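Local structure of aclacinomycin oxidoreductase (AknOx) (Streptomyces galilaeus, 2IPI) at residues E463-L474 against Y487-Y495; L384-E393 against D434-R442. The protein oxidises the terminal sugar of aclacinomycins in two successive steps, turning aclacinomycin N into A and then Y, with a bicovalently bound FAD and molecular oxygen. All blocks are in the same frame, centred on the assembly; numbering follows the deposited sequence.

Contact 1 (E463-L474 against Y487-Y495); sequences EGTFINYPDVDL and YTLYYKGNY. With FAD (flavin-adenine dinucleotide), chain F.
Tyr490 reaches from helix 486-491 into the bend of the loop 463-474, and its phenol is held at the far end. The hydroxyl donates to Tyr469 O at 2.7 Å, tilted 25° from the carbonyl plane. It also takes a weak bond from Asp471 N. The pair ties the backbone on either side of Pro470 to one hydroxyl, the Asp471 side only weakly, next to the catalytic Tyr469. Thr465 lies alongside the ring, its CG2 3.3 Å from Tyr490 CE2. Leu474 CD1 reaches Tyr490 CE1 at 3.5 Å and also packs on Leu489 CD1. Leu489 O accepts from Thr465 N at 3.1 Å. The same oxygen receives a CA-H...O contact from Gly464. Ile467 and Tyr491 cross at about a right angle; Ile467 CG2, turned anti to the carbonyl carbon, thereby meets Tyr491 CE1 at 3.4 Å. Past the helix end, Lys492 NZ forms a salt bridge with Glu463 OE1 (2.9 Å), met on the anti side of the carboxylate. The turn from Phe466 to Tyr469 faces the cofactor: Asn468 ND2 is 3.1 Å from FAD O3', while Tyr469 OH bonds the bound aclacinomycin ligand. Lys362 and Lys364 of strand 360-368 pair with Asp471, and the backbone of Tyr367 bonds Glu463 and Gly464. The loop thus runs between helix 486-491 and the edge strand of the seven-stranded sheet.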
loop_
_atom_site.group_PDB
_atom_site.type_symbol
_atom_site.label_atom_id
_atom_site.label_comp_id
_atom_site.label_asym_id
_atom_site.label_seq_id
_atom_site.Cartn_x
_atom_site.Cartn_y
_atom_site.Cartn_z
ATOM N N GLU A 463 2.253 -0.951 -15.873
ATOM C CA GLU A 463 2.817 -2.151 -15.257
ATOM C C GLU A 463 1.803 -2.805 -14.327
ATOM O O GLU A 463 2.133 -3.393 -13.292
ATOM C CB GLU A 463 4.083 -1.791 -14.476
ATOM C CG GLU A 463 5.352 -1.944 -15.267
ATOM C CD GLU A 463 6.623 -2.047 -14.457
ATOM O OE1 GLU A 463 7.360 -3.034 -14.682
ATOM O OE2 GLU A 463 6.878 -1.173 -13.610
ATOM N N GLY A 464 0.524 -2.684 -14.689
ATOM C CA GLY A 464 -0.523 -3.351 -13.933
ATOM C C GLY A 464 -0.982 -2.547 -12.742
ATOM O O GLY A 464 -0.999 -1.313 -12.725
ATOM N N THR A 465 -1.374 -3.265 -11.679
ATOM C CA THR A 465 -1.761 -2.504 -10.472
ATOM C C THR A 465 -1.095 -3.118 -9.247
ATOM O O THR A 465 -0.275 -4.019 -9.443
ATOM C CB THR A 465 -3.283 -2.361 -10.390
ATOM O OG1 THR A 465 -3.625 -1.692 -9.170
ATOM C CG2 THR A 465 -4.003 -3.693 -10.394
ATOM N N PHE A 466 -1.374 -2.644 -8.052
ATOM C CA PHE A 466 -0.671 -2.893 -6.793
ATOM C C PHE A 466 -1.423 -3.819 -5.865
ATOM O O PHE A 466 -2.594 -3.543 -5.600
ATOM C CB PHE A 466 -0.492 -1.527 -6.120
ATOM C CG PHE A 466 0.220 -1.460 -4.792
ATOM C CD1 PHE A 466 1.353 -2.215 -4.544
ATOM C CD2 PHE A 466 -0.259 -0.637 -3.791
ATOM C CE1 PHE A 466 1.996 -2.139 -3.322
ATOM C CE2 PHE A 466 0.377 -0.544 -2.566
ATOM C CZ PHE A 466 1.512 -1.293 -2.334
ATOM N N ILE A 467 -0.839 -4.891 -5.334
ATOM C CA ILE A 467 -1.605 -5.824 -4.518
ATOM C C ILE A 467 -2.310 -5.186 -3.332
ATOM O O ILE A 467 -3.399 -5.617 -2.937
ATOM C CB ILE A 467 -0.754 -7.008 -3.993
ATOM C CG1 ILE A 467 0.231 -6.584 -2.905
ATOM C CG2 ILE A 467 -0.062 -7.732 -5.122
ATOM C CD1 ILE A 467 1.670 -6.791 -3.269
ATOM N N ASN A 468 -1.768 -4.134 -2.714
ATOM C CA ASN A 468 -2.423 -3.529 -1.559
ATOM C C ASN A 468 -3.587 -2.631 -1.954
ATOM O O ASN A 468 -4.207 -1.938 -1.132
ATOM C CB ASN A 468 -1.389 -2.728 -0.758
ATOM C CG ASN A 468 -0.724 -3.552 0.327
ATOM O OD1 ASN A 468 -0.856 -4.776 0.410
ATOM N ND2 ASN A 468 -0.002 -2.837 1.184
ATOM N N TYR A 469 -3.895 -2.655 -3.239
ATOM C CA TYR A 469 -5.056 -2.111 -3.881
ATOM C C TYR A 469 -5.894 -3.241 -4.488
ATOM O O TYR A 469 -5.990 -3.322 -5.714
ATOM C CB TYR A 469 -4.686 -1.154 -5.010
ATOM C CG TYR A 469 -3.875 0.074 -4.667
ATOM C CD1 TYR A 469 -3.371 0.842 -5.710
ATOM C CD2 TYR A 469 -3.609 0.471 -3.366
ATOM C CE1 TYR A 469 -2.620 1.978 -5.477
ATOM C CE2 TYR A 469 -2.858 1.609 -3.112
ATOM C CZ TYR A 469 -2.372 2.350 -4.170
ATOM O OH TYR A 469 -1.625 3.487 -3.952
ATOM N N PRO A 470 -6.466 -4.116 -3.678
ATOM C CA PRO A 470 -7.285 -5.199 -4.244
ATOM C C PRO A 470 -8.509 -4.635 -4.965
ATOM O O PRO A 470 -9.082 -3.686 -4.425
ATOM C CB PRO A 470 -7.761 -5.968 -3.015
ATOM C CG PRO A 470 -7.766 -4.903 -1.952
ATOM C CD PRO A 470 -6.457 -4.211 -2.214
ATOM N N ASP A 471 -8.840 -5.230 -6.108
ATOM C CA ASP A 471 -10.051 -4.861 -6.841
ATOM C C ASP A 471 -10.692 -6.130 -7.428
ATOM O O ASP A 471 -10.196 -6.671 -8.404
ATOM C CB ASP A 471 -9.743 -3.874 -7.947
ATOM C CG ASP A 471 -10.966 -3.465 -8.750
ATOM O OD1 ASP A 471 -12.076 -3.474 -8.216
ATOM O OD2 ASP A 471 -10.800 -3.150 -9.949
ATOM N N VAL A 472 -11.762 -6.575 -6.789
ATOM C CA VAL A 472 -12.285 -7.896 -7.193
ATOM C C VAL A 472 -13.025 -7.799 -8.514
ATOM O O VAL A 472 -13.403 -8.786 -9.143
ATOM C CB VAL A 472 -13.099 -8.465 -6.020
ATOM C CG1 VAL A 472 -14.540 -7.991 -6.069
ATOM C CG2 VAL A 472 -12.957 -9.986 -6.013
ATOM N N ASP A 473 -13.216 -6.579 -9.012
ATOM C CA ASP A 473 -13.718 -6.345 -10.358
ATOM C C ASP A 473 -12.725 -6.868 -11.383
ATOM O O ASP A 473 -13.089 -7.090 -12.547
ATOM C CB ASP A 473 -13.970 -4.852 -10.603
ATOM C CG ASP A 473 -15.069 -4.309 -9.704
ATOM O OD1 ASP A 473 -15.027 -3.125 -9.319
ATOM O OD2 ASP A 473 -15.990 -5.098 -9.389
ATOM N N LEU A 474 -11.469 -7.066 -10.958
ATOM C CA LEU A 474 -10.470 -7.587 -11.887
ATOM C C LEU A 474 -10.785 -9.025 -12.299
ATOM O O LEU A 474 -10.221 -9.497 -13.288
ATOM C CB LEU A 474 -9.062 -7.544 -11.302
ATOM C CG LEU A 474 -8.473 -6.162 -10.997
ATOM C CD1 LEU A 474 -6.963 -6.267 -10.782
ATOM C CD2 LEU A 474 -8.808 -5.162 -12.088
ATOM N N TYR A 487 -3.850 -12.046 -12.076
ATOM C CA TYR A 487 -2.529 -12.262 -11.473
ATOM C C TYR A 487 -1.424 -11.688 -12.346
ATOM O O TYR A 487 -0.377 -11.248 -11.849
ATOM C CB TYR A 487 -2.271 -13.744 -11.169
ATOM C CG TYR A 487 -2.560 -14.726 -12.272
ATOM C CD1 TYR A 487 -3.638 -15.592 -12.186
ATOM C CD2 TYR A 487 -1.759 -14.791 -13.408
ATOM C CE1 TYR A 487 -3.915 -16.495 -13.191
ATOM C CE2 TYR A 487 -2.035 -15.697 -14.415
ATOM C CZ TYR A 487 -3.111 -16.549 -14.306
ATOM O OH TYR A 487 -3.391 -17.454 -15.312
ATOM N N THR A 488 -1.618 -11.667 -13.661
ATOM C CA THR A 488 -0.729 -10.927 -14.555
ATOM C C THR A 488 -0.713 -9.460 -14.136
ATOM O O THR A 488 0.318 -8.810 -14.040
ATOM C CB THR A 488 -1.194 -11.058 -16.016
ATOM O OG1 THR A 488 -1.115 -12.452 -16.384
ATOM C CG2 THR A 488 -0.312 -10.264 -16.968
ATOM N N LEU A 489 -1.929 -8.964 -13.874
ATOM C CA LEU A 489 -2.114 -7.561 -13.566
ATOM C C LEU A 489 -1.285 -7.176 -12.345
ATOM O O LEU A 489 -0.614 -6.154 -12.371
ATOM C CB LEU A 489 -3.587 -7.232 -13.320
ATOM C CG LEU A 489 -4.529 -7.268 -14.524
ATOM C CD1 LEU A 489 -5.866 -6.649 -14.141
ATOM C CD2 LEU A 489 -3.948 -6.548 -15.731
ATOM N N TYR A 490 -1.352 -8.012 -11.301
ATOM C CA TYR A 490 -0.694 -7.624 -10.050
ATOM C C TYR A 490 0.765 -8.044 -9.953
ATOM O O TYR A 490 1.568 -7.389 -9.270
ATOM C CB TYR A 490 -1.479 -8.230 -8.883
ATOM C CG TYR A 490 -2.707 -7.488 -8.441
ATOM C CD1 TYR A 490 -3.942 -8.129 -8.423
ATOM C CD2 TYR A 490 -2.698 -6.155 -8.042
ATOM C CE1 TYR A 490 -5.105 -7.488 -8.023
ATOM C CE2 TYR A 490 -3.852 -5.501 -7.641
ATOM C CZ TYR A 490 -5.057 -6.161 -7.633
ATOM O OH TYR A 490 -6.219 -5.521 -7.231
ATOM N N TYR A 491 1.178 -9.157 -10.547
ATOM C CA TYR A 491 2.509 -9.694 -10.299
ATOM C C TYR A 491 3.354 -9.901 -11.548
ATOM O O TYR A 491 4.513 -10.334 -11.405
ATOM C CB TYR A 491 2.386 -11.078 -9.624
ATOM C CG TYR A 491 1.563 -11.179 -8.377
ATOM C CD1 TYR A 491 1.984 -10.603 -7.175
ATOM C CD2 TYR A 491 0.356 -11.852 -8.361
ATOM C CE1 TYR A 491 1.211 -10.709 -6.026
ATOM C CE2 TYR A 491 -0.417 -11.962 -7.230
ATOM C CZ TYR A 491 0.018 -11.387 -6.059
ATOM O OH TYR A 491 -0.786 -11.525 -4.960
ATOM N N LYS A 492 2.820 -9.651 -12.736
ATOM C CA LYS A 492 3.483 -9.909 -14.004
ATOM C C LYS A 492 4.169 -11.264 -14.016
ATOM O O LYS A 492 3.588 -12.228 -13.526
ATOM C CB LYS A 492 4.489 -8.787 -14.305
ATOM C CG LYS A 492 3.755 -7.438 -14.371
ATOM C CD LYS A 492 4.746 -6.291 -14.198
ATOM C CE LYS A 492 5.658 -6.136 -15.403
ATOM N NZ LYS A 492 5.598 -4.812 -16.080
ATOM N N GLY A 493 5.380 -11.381 -14.547
ATOM C CA GLY A 493 6.041 -12.668 -14.664
ATOM C C GLY A 493 6.396 -13.357 -13.367
ATOM O O GLY A 493 6.996 -14.433 -13.383
ATOM N N ASN A 494 6.065 -12.746 -12.233
ATOM C CA ASN A 494 6.452 -13.284 -10.933
ATOM C C ASN A 494 5.478 -14.297 -10.376
ATOM O O ASN A 494 5.827 -15.009 -9.426
ATOM C CB ASN A 494 6.617 -12.126 -9.937
ATOM C CG ASN A 494 8.034 -11.584 -9.983
ATOM O OD1 ASN A 494 8.864 -12.004 -10.793
ATOM N ND2 ASN A 494 8.312 -10.631 -9.088
ATOM N N TYR A 495 4.278 -14.380 -10.926
ATOM C CA TYR A 495 3.247 -15.247 -10.398
ATOM C C TYR A 495 3.588 -16.731 -10.320
ATOM O O TYR A 495 3.252 -17.340 -9.286
ATOM C CB TYR A 495 1.970 -15.139 -11.250
ATOM C CG TYR A 495 0.734 -15.676 -10.572
ATOM C CD1 TYR A 495 -0.000 -16.689 -11.190
ATOM C CD2 TYR A 495 0.286 -15.189 -9.347
ATOM C CE1 TYR A 495 -1.135 -17.190 -10.585
ATOM C CE2 TYR A 495 -0.855 -15.690 -8.744
ATOM C CZ TYR A 495 -1.563 -16.700 -9.371
ATOM O OH TYR A 495 -2.708 -17.221 -8.806
HETATM P PA FAD F . -5.504 -5.732 7.374
HETATM O O1A FAD F . -6.847 -5.656 6.950
HETATM O O2A FAD F . -5.403 -6.229 8.746
HETATM O O5B FAD F . -4.652 -6.626 6.401
HETATM C C5B FAD F . -4.679 -6.475 5.040
HETATM C C4B FAD F . -4.314 -7.789 4.354
HETATM O O4B FAD F . -3.187 -8.335 4.982
HETATM C C3B FAD F . -5.416 -8.847 4.546
HETATM O O3B FAD F . -5.397 -9.766 3.515
HETATM C C2B FAD F . -4.999 -9.549 5.826
HETATM O O2B FAD F . -5.505 -10.847 5.992
HETATM C C1B FAD F . -3.496 -9.497 5.666
HETATM N N9A FAD F . -2.759 -9.644 6.937
HETATM C C8A FAD F . -2.926 -8.924 8.054
HETATM N N7A FAD F . -2.075 -9.320 8.989
HETATM C C5A FAD F . -1.370 -10.327 8.473
HETATM C C6A FAD F . -0.348 -11.120 8.981
HETATM N N6A FAD F . 0.099 -10.866 10.150
HETATM N N1A FAD F . 0.194 -12.055 8.218
HETATM C C2A FAD F . -0.236 -12.197 6.986
HETATM N N3A FAD F . -1.193 -11.452 6.464
HETATM C C4A FAD F . -1.770 -10.542 7.188
HETATM N N1 FAD F . -0.330 1.442 1.180
HETATM C C2 FAD F . 0.876 1.859 0.667
HETATM O O2 FAD F . 1.592 1.170 0.081
HETATM N N3 FAD F . 1.241 3.161 0.868
HETATM C C4 FAD F . 0.444 4.052 1.566
HETATM O O4 FAD F . 0.858 5.154 1.792
HETATM C C4X FAD F . -0.770 3.610 2.097
HETATM N N5 FAD F . -1.610 4.448 2.771
HETATM C C5X FAD F . -2.756 4.003 3.344
HETATM C C6 FAD F . -3.550 4.860 4.108
HETATM C C7 FAD F . -4.727 4.406 4.628
HETATM C C7M FAD F . -5.468 5.342 5.526
HETATM C C8 FAD F . -5.101 3.066 4.489
HETATM C C8M FAD F . -6.231 2.516 5.331
HETATM C C9 FAD F . -4.281 2.248 3.746
HETATM C C9A FAD F . -3.131 2.683 3.136
HETATM N N10 FAD F . -2.342 1.839 2.377
HETATM C C10 FAD F . -1.146 2.284 1.899
HETATM C "C1'" FAD F . -2.923 0.661 1.667
HETATM C "C2'" FAD F . -2.912 -0.659 2.441
HETATM O "O2'" FAD F . -4.115 -1.124 2.957
HETATM C "C3'" FAD F . -1.869 -0.730 3.531
HETATM O "O3'" FAD F . -0.588 -0.473 3.043
HETATM C "C4'" FAD F . -2.115 -2.117 4.200
HETATM O "O4'" FAD F . -2.755 -3.044 3.419
HETATM C "C5'" FAD F . -2.832 -2.187 5.527
HETATM O "O5'" FAD F . -2.728 -3.462 6.067
HETATM P P FAD F . -3.451 -3.696 7.432
HETATM O O1P FAD F . -2.689 -4.552 8.267
HETATM O O2P FAD F . -3.701 -2.443 7.999
HETATM O O3P FAD F . -4.885 -4.290 7.131
#

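Contact 2 (L384-E393 against D434-R442); sequences LSADSQVWGE and DDANLAWIR. With AKY (methyl (2S,4R)-2-ethyl-2,5,7-trihydroxy-6,11-dioxo-4-{[2,3,6-trideoxy-4-O-{2,6-dideoxy-4-O-[(2S,6S)-6-methyl-5-oxotetrahydro-2h -pyran-2-yl]-alpha-D-lyxo-hexopyranosyl}-3-(dimethylamino)-D-ribo-hexopyranosyl]oxy}-1,2,3,4,6,11-hexahydrotetracene-1-c arboxylate), chain E.
Leu384, at the end of helix 374-385, brings CD2 to the edge of the Trp440 indole, 4.4 Å from CH2. Ser388 then makes an ST turn: its OG accepts from Val390 N, and its CB lies near the same indole. Val390 buries about half of this segment's share of the contact. Its CG2 sits over one face of Trp440, 3.4 Å from the centroid of the five-membered ring, in a CH-pi contact. Its CB is 3.2 Å from Asn437 OD1, a buried oxygen with no polar partner, whereas Asn437 ND2 bonds His433 O. Trp391 turns the other way and lays its ring on the aclacinomycin tetracycle, with CZ3 3.3 Å from AKY C1. The bare CA of Gly392 lies close against NE1, CE2 and CZ2 of Trp440, 3.2 Å from NE1. Glu393 points away from the helix, with OE2 bonded to Ser395. Segments 391-393 and 434-442 run nearly parallel (-16°), their axes 9.3 Å apart, in a helix-on-sheet layer that backs the substrate pocket behind Trp391.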
loop_
_atom_site.group_PDB
_atom_site.type_symbol
_atom_site.label_atom_id
_atom_site.label_comp_id
_atom_site.label_asym_id
_atom_site.label_seq_id
_atom_site.Cartn_x
_atom_site.Cartn_y
_atom_site.Cartn_z
ATOM N N LEU A 384 -14.135 14.270 -13.808
ATOM C CA LEU A 384 -13.923 14.960 -12.525
ATOM C C LEU A 384 -14.762 16.232 -12.529
ATOM O O LEU A 384 -15.345 16.584 -11.513
ATOM C CB LEU A 384 -12.438 15.196 -12.276
ATOM C CG LEU A 384 -11.628 13.970 -11.820
ATOM C CD1 LEU A 384 -10.126 14.198 -11.940
ATOM C CD2 LEU A 384 -11.998 13.579 -10.399
ATOM N N SER A 385 -14.849 16.915 -13.661
ATOM C CA SER A 385 -15.563 18.184 -13.718
ATOM C C SER A 385 -17.069 18.047 -13.509
ATOM O O SER A 385 -17.722 18.980 -13.025
ATOM C CB SER A 385 -15.290 18.879 -15.056
ATOM O OG SER A 385 -15.694 20.241 -14.938
ATOM N N ALA A 386 -17.627 16.899 -13.865
ATOM C CA ALA A 386 -19.059 16.652 -13.814
ATOM C C ALA A 386 -19.653 16.819 -12.425
ATOM O O ALA A 386 -19.058 16.543 -11.391
ATOM C CB ALA A 386 -19.391 15.256 -14.345
ATOM N N ASP A 387 -20.908 17.281 -12.434
ATOM C CA ASP A 387 -21.756 17.290 -11.258
ATOM C C ASP A 387 -22.307 15.883 -11.040
ATOM O O ASP A 387 -23.509 15.608 -11.060
ATOM C CB ASP A 387 -22.881 18.309 -11.402
ATOM C CG ASP A 387 -23.813 18.395 -10.217
ATOM O OD1 ASP A 387 -23.323 18.419 -9.066
ATOM O OD2 ASP A 387 -25.045 18.420 -10.440
ATOM N N SER A 388 -21.363 14.971 -10.806
ATOM C CA SER A 388 -21.641 13.615 -10.374
ATOM C C SER A 388 -22.501 13.647 -9.129
ATOM O O SER A 388 -22.775 14.713 -8.549
ATOM C CB SER A 388 -20.314 12.899 -10.081
ATOM O OG SER A 388 -20.308 12.393 -8.747
ATOM N N GLN A 389 -22.969 12.507 -8.610
ATOM C CA GLN A 389 -23.604 12.745 -7.292
ATOM C C GLN A 389 -22.710 12.194 -6.195
ATOM O O GLN A 389 -23.124 12.023 -5.055
ATOM C CB GLN A 389 -25.030 12.203 -7.245
ATOM C CG GLN A 389 -25.947 13.001 -6.336
ATOM C CD GLN A 389 -26.695 14.121 -7.048
ATOM O OE1 GLN A 389 -27.048 14.002 -8.222
ATOM N NE2 GLN A 389 -26.917 15.220 -6.336
ATOM N N VAL A 390 -21.445 11.925 -6.550
ATOM C CA VAL A 390 -20.528 11.254 -5.639
ATOM C C VAL A 390 -19.156 11.923 -5.519
ATOM O O VAL A 390 -18.684 12.608 -6.424
ATOM C CB VAL A 390 -20.259 9.793 -6.066
ATOM C CG1 VAL A 390 -21.298 9.248 -7.031
ATOM C CG2 VAL A 390 -18.870 9.693 -6.689
ATOM N N TRP A 391 -18.530 11.681 -4.374
ATOM C CA TRP A 391 -17.226 12.172 -3.970
ATOM C C TRP A 391 -16.080 11.356 -4.558
ATOM O O TRP A 391 -15.535 10.489 -3.867
ATOM C CB TRP A 391 -17.112 12.141 -2.439
ATOM C CG TRP A 391 -16.698 13.448 -1.846
ATOM C CD1 TRP A 391 -15.511 13.752 -1.251
ATOM C CD2 TRP A 391 -17.498 14.639 -1.791
ATOM N NE1 TRP A 391 -15.522 15.064 -0.830
ATOM C CE2 TRP A 391 -16.731 15.629 -1.151
ATOM C CE3 TRP A 391 -18.784 14.958 -2.225
ATOM C CZ2 TRP A 391 -17.204 16.921 -0.931
ATOM C CZ3 TRP A 391 -19.250 16.244 -2.005
ATOM C CH2 TRP A 391 -18.462 17.207 -1.363
ATOM N N GLY A 392 -15.717 11.610 -5.811
ATOM C CA GLY A 392 -14.681 10.923 -6.535
ATOM C C GLY A 392 -13.377 11.677 -6.635
ATOM O O GLY A 392 -13.257 12.909 -6.574
ATOM N N GLU A 393 -12.276 10.926 -6.793
ATOM C CA GLU A 393 -11.004 11.610 -7.013
ATOM C C GLU A 393 -9.947 10.649 -7.558
ATOM O O GLU A 393 -10.030 9.440 -7.371
ATOM C CB GLU A 393 -10.496 12.290 -5.747
ATOM C CG GLU A 393 -10.305 11.416 -4.512
ATOM C CD GLU A 393 -8.820 11.340 -4.170
ATOM O OE1 GLU A 393 -8.420 11.485 -2.995
ATOM O OE2 GLU A 393 -8.077 11.129 -5.154
ATOM N N ASP A 434 -24.645 3.109 -2.335
ATOM C CA ASP A 434 -23.569 2.237 -2.811
ATOM C C ASP A 434 -23.577 2.069 -4.323
ATOM O O ASP A 434 -22.574 2.007 -5.035
ATOM C CB ASP A 434 -23.711 0.855 -2.157
ATOM C CG ASP A 434 -23.336 0.799 -0.698
ATOM O OD1 ASP A 434 -23.011 1.847 -0.085
ATOM O OD2 ASP A 434 -23.355 -0.327 -0.132
ATOM N N ASP A 435 -24.794 1.973 -4.866
ATOM C CA ASP A 435 -24.938 1.764 -6.304
ATOM C C ASP A 435 -24.443 2.951 -7.113
ATOM O O ASP A 435 -23.743 2.798 -8.118
ATOM C CB ASP A 435 -26.405 1.453 -6.640
ATOM C CG ASP A 435 -26.767 0.032 -6.219
ATOM O OD1 ASP A 435 -25.943 -0.881 -6.437
ATOM O OD2 ASP A 435 -27.868 -0.156 -5.663
ATOM N N ALA A 436 -24.793 4.164 -6.703
ATOM C CA ALA A 436 -24.361 5.340 -7.458
ATOM C C ALA A 436 -22.853 5.496 -7.348
ATOM O O ALA A 436 -22.153 5.734 -8.328
ATOM C CB ALA A 436 -25.080 6.585 -6.957
ATOM N N ASN A 437 -22.342 5.342 -6.120
ATOM C CA ASN A 437 -20.889 5.452 -5.941
ATOM C C ASN A 437 -20.150 4.395 -6.741
ATOM O O ASN A 437 -19.250 4.723 -7.523
ATOM C CB ASN A 437 -20.541 5.376 -4.450
ATOM C CG ASN A 437 -20.762 6.692 -3.731
ATOM O OD1 ASN A 437 -19.915 7.587 -3.841
ATOM N ND2 ASN A 437 -21.863 6.790 -2.989
ATOM N N LEU A 438 -20.512 3.128 -6.581
ATOM C CA LEU A 438 -19.868 2.050 -7.325
ATOM C C LEU A 438 -19.864 2.328 -8.825
ATOM O O LEU A 438 -18.863 2.125 -9.514
ATOM C CB LEU A 438 -20.556 0.712 -7.046
ATOM C CG LEU A 438 -20.321 0.106 -5.658
ATOM C CD1 LEU A 438 -21.459 -0.831 -5.281
ATOM C CD2 LEU A 438 -18.983 -0.622 -5.635
ATOM N N ALA A 439 -20.994 2.811 -9.339
ATOM C CA ALA A 439 -21.057 3.099 -10.773
ATOM C C ALA A 439 -19.982 4.092 -11.197
ATOM O O ALA A 439 -19.261 3.915 -12.181
ATOM C CB ALA A 439 -22.440 3.630 -11.134
ATOM N N TRP A 440 -19.864 5.168 -10.438
ATOM C CA TRP A 440 -18.897 6.222 -10.675
ATOM C C TRP A 440 -17.473 5.705 -10.799
ATOM O O TRP A 440 -16.791 5.951 -11.790
ATOM C CB TRP A 440 -19.003 7.239 -9.522
ATOM C CG TRP A 440 -17.698 7.903 -9.199
ATOM C CD1 TRP A 440 -16.817 7.607 -8.197
ATOM C CD2 TRP A 440 -17.135 9.005 -9.918
ATOM N NE1 TRP A 440 -15.748 8.458 -8.256
ATOM C CE2 TRP A 440 -15.914 9.325 -9.297
ATOM C CE3 TRP A 440 -17.556 9.743 -11.028
ATOM C CZ2 TRP A 440 -15.097 10.359 -9.748
ATOM C CZ3 TRP A 440 -16.741 10.765 -11.470
ATOM C CH2 TRP A 440 -15.528 11.066 -10.837
ATOM N N ILE A 441 -16.991 4.996 -9.766
ATOM C CA ILE A 441 -15.582 4.609 -9.777
ATOM C C ILE A 441 -15.268 3.629 -10.900
ATOM O O ILE A 441 -14.179 3.619 -11.472
ATOM C CB ILE A 441 -15.117 3.971 -8.448
ATOM C CG1 ILE A 441 -16.160 3.135 -7.717
ATOM C CG2 ILE A 441 -14.570 5.047 -7.524
ATOM C CD1 ILE A 441 -16.372 1.751 -8.292
ATOM N N ARG A 442 -16.254 2.777 -11.216
ATOM C CA ARG A 442 -15.941 1.792 -12.251
ATOM C C ARG A 442 -15.862 2.456 -13.618
ATOM O O ARG A 442 -14.987 2.126 -14.414
ATOM C CB ARG A 442 -16.985 0.677 -12.251
ATOM C CG ARG A 442 -16.872 -0.260 -11.067
ATOM C CD ARG A 442 -18.258 -0.804 -10.716
ATOM N NE ARG A 442 -18.120 -1.987 -9.874
ATOM C CZ ARG A 442 -19.041 -2.585 -9.155
ATOM N NH1 ARG A 442 -20.278 -2.126 -9.129
ATOM N NH2 ARG A 442 -18.712 -3.664 -8.451
HETATM O O15 AKY E . -1.125 4.816 -1.552
HETATM C C42 AKY E . -1.984 5.343 -0.821
HETATM C C40 AKY E . -1.655 6.743 -0.247
HETATM C C38 AKY E . -2.745 7.379 0.516
HETATM C C39 AKY E . -3.482 4.845 -0.706
HETATM C C41 AKY E . -4.373 4.316 -1.560
HETATM O O14 AKY E . -4.188 5.347 0.405
HETATM C C37 AKY E . -4.100 6.763 0.497
HETATM O O13 AKY E . -4.848 7.290 1.563
HETATM C C35 AKY E . -6.191 7.560 1.288
HETATM C C34 AKY E . -6.481 9.058 1.156
HETATM C C36 AKY E . -5.365 9.791 0.645
HETATM O O11 AKY E . -6.998 9.721 2.432
HETATM C C33 AKY E . -7.121 6.853 2.258
HETATM O O12 AKY E . -6.947 5.352 2.412
HETATM C C32 AKY E . -7.344 7.555 3.446
HETATM C C31 AKY E . -7.936 8.809 3.206
HETATM O O7 AKY E . -12.819 13.036 2.513
HETATM C C7 AKY E . -13.642 13.239 3.663
HETATM C C8 AKY E . -12.914 14.062 4.653
HETATM C C9 AKY E . -13.009 15.523 4.292
HETATM O O9 AKY E . -12.647 15.619 2.957
HETATM C C13 AKY E . -12.151 16.300 5.223
HETATM C C14 AKY E . -10.738 15.768 4.974
HETATM C C20 AKY E . -14.876 13.924 3.169
HETATM C C19 AKY E . -15.230 15.237 3.489
HETATM C C10 AKY E . -14.406 15.949 4.534
HETATM C C11 AKY E . -16.430 15.781 3.031
HETATM C C18 AKY E . -17.303 15.017 2.258
HETATM C C17 AKY E . -16.968 13.696 1.933
HETATM C C6 AKY E . -15.758 13.181 2.385
HETATM O O6 AKY E . -15.407 11.911 2.094
HETATM C C12 AKY E . -18.540 15.568 1.852
HETATM O O3 AKY E . -18.855 16.748 2.120
HETATM C C15 AKY E . -19.449 14.758 1.127
HETATM C C1 AKY E . -20.697 15.277 0.787
HETATM C C2 AKY E . -21.652 14.509 0.119
HETATM C C3 AKY E . -21.320 13.196 -0.215
HETATM C C16 AKY E . -19.117 13.424 0.802
HETATM C C5 AKY E . -17.873 12.890 1.204
HETATM O O5 AKY E . -17.511 11.713 1.009
HETATM C C4 AKY E . -20.078 12.664 0.118
HETATM O O4 AKY E . -19.831 11.374 -0.226
HETATM O O18 AKY E . -9.220 8.788 2.562
HETATM C C45 AKY E . -12.368 11.677 2.420
HETATM C C43 AKY E . -14.906 15.467 5.893
HETATM O O16 AKY E . -15.321 14.314 6.057
HETATM O O17 AKY E . -14.933 16.312 6.963
HETATM C C44 AKY E . -16.293 16.413 7.403
HETATM O O19 AKY E . -11.762 11.207 3.599
HETATM C C47 AKY E . -10.643 10.248 1.250
HETATM N N11 AKY E . -11.068 9.081 0.457
HETATM C C52 AKY E . -10.473 8.839 -0.812
HETATM C C51 AKY E . -11.470 7.907 1.156
HETATM C C46 AKY E . -11.407 11.566 1.241
HETATM C C48 AKY E . -9.885 10.065 2.566
HETATM C C49 AKY E . -10.852 10.101 3.738
HETATM C C50 AKY E . -11.292 8.803 4.425
#

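From the N terminus, contact 2 comes first. It closes a loop of 40 residues that includes strand 420-428, bringing helix 434-448 back onto strand 391-398 of the seven-stranded sheet. Contact 1 opens only after this has closed, and it spans a short gap of 12 residues in the berberine-like region. The two are therefore in series, neither crossing nor enclosing the other. Their centres lie about 24 Å apart, yet a salt bridge joins them, Arg442 NH2 to Asp473 OD2 at 3.2 Å. Contact 2 borders the tetracycle of the ligand. Contact 1 borders its terminal sugar and the flavin, so together they flank opposite ends of the bound molecule.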